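Local coordinates for structural protein (unclassified Rudivirus, PDB 6WQ0) that self-assembles into the helical nucleocapsid of a rod-shaped archaeal virus, wrapping around the DNA and holding it in the A-form, at the interface of chains A and B. Coordinates in Å, arbitrary orientation; residue numbers count along the deposited sequence, not the author numbering. Chains: chain A/B, Structural protein.

The interface of chains A and B. Residues chain A 110-111; chain B 69-70, 72.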
ATOM      1  N   ALA A 110     -30.989  43.024 -63.756  1.00 25.43           N
ATOM      2  CA  ALA A 110     -31.881  42.128 -63.039  1.00 25.43           C
ATOM      3  C   ALA A 110     -32.232  42.628 -61.647  1.00 25.43           C
ATOM      4  O   ALA A 110     -33.332  42.354 -61.160  1.00 25.43           O
ATOM      5  CB  ALA A 110     -31.264  40.733 -62.941  1.00 25.43           C
ATOM      6  N   TYR A 111     -31.331  43.353 -60.980  1.00 24.99           N
ATOM      7  CA  TYR A 111     -31.545  43.710 -59.586  1.00 24.99           C
ATOM      8  C   TYR A 111     -31.526  45.209 -59.335  1.00 24.99           C
ATOM      9  O   TYR A 111     -31.625  45.629 -58.180  1.00 24.99           O
ATOM     10  CB  TYR A 111     -30.503  43.012 -58.716  1.00 24.99           C
ATOM     11  CG  TYR A 111     -30.503  41.525 -58.930  1.00 24.99           C
ATOM     12  CD1 TYR A 111     -31.669  40.789 -58.792  1.00 24.99           C
ATOM     13  CD2 TYR A 111     -29.350  40.857 -59.303  1.00 24.99           C
ATOM     14  CE1 TYR A 111     -31.680  39.434 -58.994  1.00 24.99           C
ATOM     15  CE2 TYR A 111     -29.354  39.505 -59.503  1.00 24.99           C
ATOM     16  CZ  TYR A 111     -30.523  38.798 -59.352  1.00 24.99           C
ATOM     17  OH  TYR A 111     -30.530  37.444 -59.556  1.00 24.99           O
TER
ATOM     18  N   THR B  69     -37.112  42.453 -57.391  1.00 24.24           N
ATOM     19  CA  THR B  69     -36.359  41.225 -57.588  1.00 24.24           C
ATOM     20  C   THR B  69     -35.143  41.215 -56.674  1.00 24.24           C
ATOM     21  O   THR B  69     -34.598  42.264 -56.329  1.00 24.24           O
ATOM     22  CB  THR B  69     -35.902  41.064 -59.050  1.00 24.24           C
ATOM     23  OG1 THR B  69     -35.098  42.184 -59.429  1.00 24.24           O
ATOM     24  CG2 THR B  69     -37.082  40.967 -59.984  1.00 24.24           C
ATOM     25  N   GLY B  70     -34.722  40.015 -56.285  1.00 22.66           N
ATOM     26  CA  GLY B  70     -33.489  39.836 -55.560  1.00 22.66           C
ATOM     27  C   GLY B  70     -33.568  40.246 -54.107  1.00 22.66           C
ATOM     28  O   GLY B  70     -34.621  40.164 -53.468  1.00 22.66           O
ATOM     29  N   SER B  72     -33.668  43.102 -52.832  1.00 22.71           N
ATOM     30  CA  SER B  72     -34.622  44.179 -52.612  1.00 22.71           C
ATOM     31  C   SER B  72     -35.994  43.655 -52.222  1.00 22.71           C
ATOM     32  O   SER B  72     -36.811  44.421 -51.704  1.00 22.71           O
ATOM     33  CB  SER B  72     -34.740  45.047 -53.860  1.00 22.71           C
ATOM     34  OG  SER B  72     -33.524  45.714 -54.130  1.00 22.71           O
TER
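B:Thr69 reaches across the interface with its side-chain hydroxyl and bonds to the backbone of A:Ala110. The hydroxyl oxygen OG1 of B:Thr69 donates to the carbonyl oxygen O of A:Ala110 at 2.5 Å. The donor lies in the carbonyl plane. It approaches nearly end-on, with an angle of 158° at the acceptor. At 2.8 Å resolution the short distance carries no meaning of its own. The first torsion of B:Thr69 (chi1 58°) tucks OG1 between its own backbone N and carbonyl carbon. This turns the hydroxyl toward chain A. The methyl CG2 lies farther from the same acceptor. The carbonyl belongs to the last turn of a helix, where backbone oxygens commonly lack a partner within the helix. The hydroxyl of the neighbouring subunit probably caps this helix end.

Apolar contact comes from the ring of A:Tyr111. Its carbons CD1 and CE1 point toward chain B. CD1 of A:Tyr111 lies 3.8 Å from CA of B:Gly70, and CE1 of A:Tyr111 is 3.9 Å from that same CA. CD1 also passes beside OG1 of B:Thr69, and the two side chains cross at about a right angle. With CG set anti to its own carbonyl carbon and beside the backbone N (chi1 -55°), the ring is placed so that CD1 and CE1 meet B:Gly70. Within chain A, the methyl CB of A:Ala110 sits over the centre of one ring face, 3.9 Å above the plane. This packing probably helps to steady the ring. B:Ser72 stays at the rim and loses only a little surface.

The patch is small and hides 85 Å² in total. It has a symmetry twin with the chains exchanged. Such contacts probably help to join subunits in the helical capsid. A:Ala110 and A:Tyr111 end helix 94-111. B:Thr69 and B:Gly70 form the loop before helix 71-89, and B:Ser72 lies in its first turn.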